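Long-range contact in hypothetical protein PH1789 (Pyrococcus horikoshii, PDB 1WR2), which is of unknown function but contains an ATP-grasp domain: residues L116-E128 with A135-I147. Numbering follows the deposited sequence.
Sequences LKPGREVIIGVTE and AIMFGLGGIFVEI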
# COMPACT_ATOMS: atom_id res chain seq x y z
N LEU A 116 1.18 -6.65 -11.39
CA LEU A 116 1.33 -7.81 -10.52
C LEU A 116 0.30 -8.90 -10.78
O LEU A 116 -0.84 -8.62 -11.13
CB LEU A 116 1.27 -7.37 -9.06
CG LEU A 116 2.37 -6.39 -8.63
CD1 LEU A 116 2.07 -5.89 -7.22
CD2 LEU A 116 3.72 -7.08 -8.69
N LYS A 117 0.73 -10.15 -10.62
CA LYS A 117 -0.18 -11.26 -10.82
C LYS A 117 -1.23 -11.18 -9.72
O LYS A 117 -0.90 -11.09 -8.53
CB LYS A 117 0.55 -12.60 -10.70
CG LYS A 117 -0.34 -13.80 -11.01
CD LYS A 117 0.09 -15.04 -10.25
CE LYS A 117 1.55 -15.39 -10.52
NZ LYS A 117 1.95 -16.59 -9.73
N PRO A 118 -2.52 -11.21 -10.09
CA PRO A 118 -3.56 -11.14 -9.07
C PRO A 118 -3.52 -12.33 -8.12
O PRO A 118 -3.04 -13.41 -8.46
CB PRO A 118 -4.84 -11.08 -9.90
CG PRO A 118 -4.48 -11.84 -11.14
CD PRO A 118 -3.10 -11.32 -11.44
N GLY A 119 -4.02 -12.11 -6.90
CA GLY A 119 -4.06 -13.15 -5.90
C GLY A 119 -5.20 -12.82 -4.95
O GLY A 119 -5.96 -11.90 -5.23
N ARG A 120 -5.31 -13.55 -3.85
CA ARG A 120 -6.38 -13.28 -2.89
C ARG A 120 -6.21 -11.90 -2.27
O ARG A 120 -5.19 -11.61 -1.65
CB ARG A 120 -6.38 -14.34 -1.78
CG ARG A 120 -7.42 -14.09 -0.70
CD ARG A 120 -8.83 -14.25 -1.23
NE ARG A 120 -9.07 -15.61 -1.70
CZ ARG A 120 -10.24 -16.05 -2.14
NH1 ARG A 120 -11.29 -15.24 -2.17
NH2 ARG A 120 -10.36 -17.31 -2.56
N GLU A 121 -7.21 -11.04 -2.43
CA GLU A 121 -7.14 -9.69 -1.87
C GLU A 121 -7.42 -9.65 -0.38
O GLU A 121 -8.44 -10.16 0.09
CB GLU A 121 -8.12 -8.75 -2.58
CG GLU A 121 -7.73 -8.38 -3.98
CD GLU A 121 -8.47 -7.15 -4.48
OE1 GLU A 121 -8.31 -6.06 -3.88
OE2 GLU A 121 -9.23 -7.27 -5.47
N VAL A 122 -6.50 -9.04 0.38
CA VAL A 122 -6.67 -8.88 1.81
C VAL A 122 -6.31 -7.44 2.15
O VAL A 122 -5.74 -6.71 1.33
CB VAL A 122 -5.77 -9.83 2.65
CG1 VAL A 122 -6.02 -11.28 2.26
CG2 VAL A 122 -4.32 -9.45 2.49
N ILE A 123 -6.66 -7.01 3.36
CA ILE A 123 -6.38 -5.65 3.78
C ILE A 123 -5.84 -5.63 5.21
O ILE A 123 -6.38 -6.31 6.08
CB ILE A 123 -7.66 -4.76 3.76
CG1 ILE A 123 -8.20 -4.62 2.33
CG2 ILE A 123 -7.34 -3.38 4.33
CD1 ILE A 123 -9.49 -3.79 2.25
N ILE A 124 -4.78 -4.87 5.43
CA ILE A 124 -4.23 -4.73 6.76
C ILE A 124 -4.30 -3.25 7.10
O ILE A 124 -3.72 -2.41 6.41
CB ILE A 124 -2.76 -5.20 6.84
CG1 ILE A 124 -2.70 -6.73 6.70
CG2 ILE A 124 -2.15 -4.76 8.16
CD1 ILE A 124 -1.29 -7.29 6.67
N GLY A 125 -5.05 -2.94 8.15
CA GLY A 125 -5.20 -1.56 8.57
C GLY A 125 -4.66 -1.29 9.96
O GLY A 125 -4.54 -2.19 10.78
N VAL A 126 -4.35 -0.02 10.22
CA VAL A 126 -3.83 0.42 11.51
C VAL A 126 -4.45 1.76 11.87
O VAL A 126 -4.48 2.69 11.06
CB VAL A 126 -2.29 0.56 11.47
CG1 VAL A 126 -1.79 1.22 12.75
CG2 VAL A 126 -1.65 -0.80 11.31
N THR A 127 -4.98 1.84 13.08
CA THR A 127 -5.57 3.07 13.58
C THR A 127 -5.06 3.23 14.99
O THR A 127 -4.52 2.28 15.57
CB THR A 127 -7.11 3.01 13.60
OG1 THR A 127 -7.54 1.95 14.46
CG2 THR A 127 -7.65 2.79 12.20
N GLU A 128 -5.21 4.43 15.54
CA GLU A 128 -4.78 4.71 16.90
C GLU A 128 -5.97 5.18 17.73
O GLU A 128 -6.64 6.15 17.37
CB GLU A 128 -3.70 5.79 16.93
CG GLU A 128 -3.23 6.10 18.34
CD GLU A 128 -2.19 7.19 18.38
OE1 GLU A 128 -2.50 8.33 17.97
OE2 GLU A 128 -1.06 6.92 18.83
N ALA A 135 -3.91 -0.11 16.93
CA ALA A 135 -4.51 -1.41 16.72
C ALA A 135 -4.30 -1.79 15.27
O ALA A 135 -4.31 -0.93 14.38
CB ALA A 135 -5.99 -1.36 17.05
N ILE A 136 -4.09 -3.08 15.04
CA ILE A 136 -3.89 -3.60 13.71
C ILE A 136 -5.13 -4.43 13.35
O ILE A 136 -5.65 -5.18 14.17
CB ILE A 136 -2.61 -4.45 13.65
CG1 ILE A 136 -2.34 -4.91 12.22
CG2 ILE A 136 -2.73 -5.64 14.61
CD1 ILE A 136 -0.91 -5.40 12.00
N MET A 137 -5.61 -4.25 12.12
CA MET A 137 -6.80 -4.95 11.62
C MET A 137 -6.49 -5.81 10.41
O MET A 137 -5.58 -5.50 9.63
CB MET A 137 -7.88 -3.93 11.20
CG MET A 137 -8.65 -3.23 12.31
SD MET A 137 -7.65 -2.19 13.41
CE MET A 137 -7.44 -0.68 12.43
N PHE A 138 -7.27 -6.87 10.24
CA PHE A 138 -7.12 -7.77 9.12
C PHE A 138 -8.49 -8.21 8.63
O PHE A 138 -9.40 -8.42 9.43
CB PHE A 138 -6.33 -9.02 9.51
CG PHE A 138 -6.31 -10.07 8.44
CD1 PHE A 138 -5.55 -9.89 7.28
CD2 PHE A 138 -7.10 -11.21 8.55
CE1 PHE A 138 -5.57 -10.83 6.26
CE2 PHE A 138 -7.13 -12.16 7.53
CZ PHE A 138 -6.36 -11.97 6.39
N GLY A 139 -8.62 -8.36 7.32
CA GLY A 139 -9.87 -8.80 6.73
C GLY A 139 -9.67 -8.92 5.23
O GLY A 139 -8.67 -8.42 4.71
N LEU A 140 -10.59 -9.58 4.53
CA LEU A 140 -10.44 -9.71 3.08
C LEU A 140 -10.77 -8.39 2.39
O LEU A 140 -11.51 -7.56 2.93
CB LEU A 140 -11.38 -10.79 2.53
CG LEU A 140 -11.07 -12.25 2.84
CD1 LEU A 140 -11.96 -13.15 2.00
CD2 LEU A 140 -9.62 -12.56 2.55
N GLY A 141 -10.21 -8.21 1.20
CA GLY A 141 -10.45 -7.00 0.45
C GLY A 141 -11.58 -7.21 -0.55
O GLY A 141 -12.47 -8.03 -0.32
N GLY A 142 -11.53 -6.50 -1.66
CA GLY A 142 -12.57 -6.64 -2.66
C GLY A 142 -13.40 -5.37 -2.67
O GLY A 142 -13.13 -4.46 -1.90
N ILE A 143 -14.40 -5.31 -3.54
CA ILE A 143 -15.24 -4.12 -3.63
C ILE A 143 -16.40 -4.13 -2.64
O ILE A 143 -17.09 -3.13 -2.46
CB ILE A 143 -15.78 -3.93 -5.06
CG1 ILE A 143 -16.54 -5.18 -5.50
CG2 ILE A 143 -14.62 -3.65 -6.01
CD1 ILE A 143 -17.18 -5.06 -6.87
N PHE A 144 -16.61 -5.28 -1.98
CA PHE A 144 -17.69 -5.43 -1.02
C PHE A 144 -17.20 -5.51 0.43
O PHE A 144 -17.87 -6.09 1.29
CB PHE A 144 -18.51 -6.68 -1.35
CG PHE A 144 -19.07 -6.68 -2.74
CD1 PHE A 144 -19.89 -5.64 -3.18
CD2 PHE A 144 -18.78 -7.71 -3.62
CE1 PHE A 144 -20.40 -5.63 -4.48
CE2 PHE A 144 -19.28 -7.71 -4.92
CZ PHE A 144 -20.10 -6.67 -5.35
N VAL A 145 -16.04 -4.91 0.69
CA VAL A 145 -15.47 -4.93 2.04
C VAL A 145 -16.36 -4.19 3.04
O VAL A 145 -16.54 -4.64 4.17
CB VAL A 145 -14.06 -4.30 2.05
CG1 VAL A 145 -14.14 -2.83 1.66
CG2 VAL A 145 -13.43 -4.45 3.43
N GLU A 146 -16.92 -3.06 2.62
CA GLU A 146 -17.78 -2.28 3.50
C GLU A 146 -19.13 -2.95 3.75
O GLU A 146 -19.77 -2.70 4.77
CB GLU A 146 -17.97 -0.87 2.94
CG GLU A 146 -18.38 -0.82 1.47
CD GLU A 146 -18.30 0.59 0.89
OE1 GLU A 146 -18.95 1.51 1.43
OE2 GLU A 146 -17.58 0.77 -0.12
N ILE A 147 -19.55 -3.80 2.83
CA ILE A 147 -20.83 -4.50 2.97
C ILE A 147 -20.68 -5.73 3.86
O ILE A 147 -21.54 -6.01 4.69
CB ILE A 147 -21.38 -4.95 1.60
CG1 ILE A 147 -21.64 -3.73 0.72
CG2 ILE A 147 -22.66 -5.75 1.79
CD1 ILE A 147 -22.10 -4.08 -0.68
O HOH W 1 -8.78 -4.38 -1.78
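Val122 and Phe138 meet on the buried face of an antiparallel beta hairpin. CE1 of Phe138 lies 3.8 Å from CB of Val122, while CG1 of Ile124 sits at the edge of the same ring. Phe138 CG is anti to the backbone N (chi1 172°), which carries the ring along the sheet to Val122. Ile124 and Ile136 lie side by side, with CG2 of Ile124 4.1 Å from CG1 of Ile136. On the other face, Ile123 CD1 packs on Gly141 CA and meets Val145 CG2 at 4.2 Å. The Met137 side chain folds over (chi2 63°), which brings its CE across Gly125 to Thr127, tight against Thr127 CG2 at 3.5 Å.

Six backbone hydrogen bonds join the strands. Gly125 and Met137 form a hydrogen-bonded pair, with Met137 N to Gly125 O at 2.7 Å. Past Leu140 the chain turns off, yet Gly141 N adds a seventh bond to Glu121 O (2.9 Å), almost straight at 177° but from above the carbonyl plane. At the polar edge, a water donates to Glu121 OE1 and weakly accepts from Gly142 N.

Strand 208-218 flanks the hairpin beside 120-129, and 152-155 beside 133-140. Helices 187-203 and 173-177 pack on the Phe138 face.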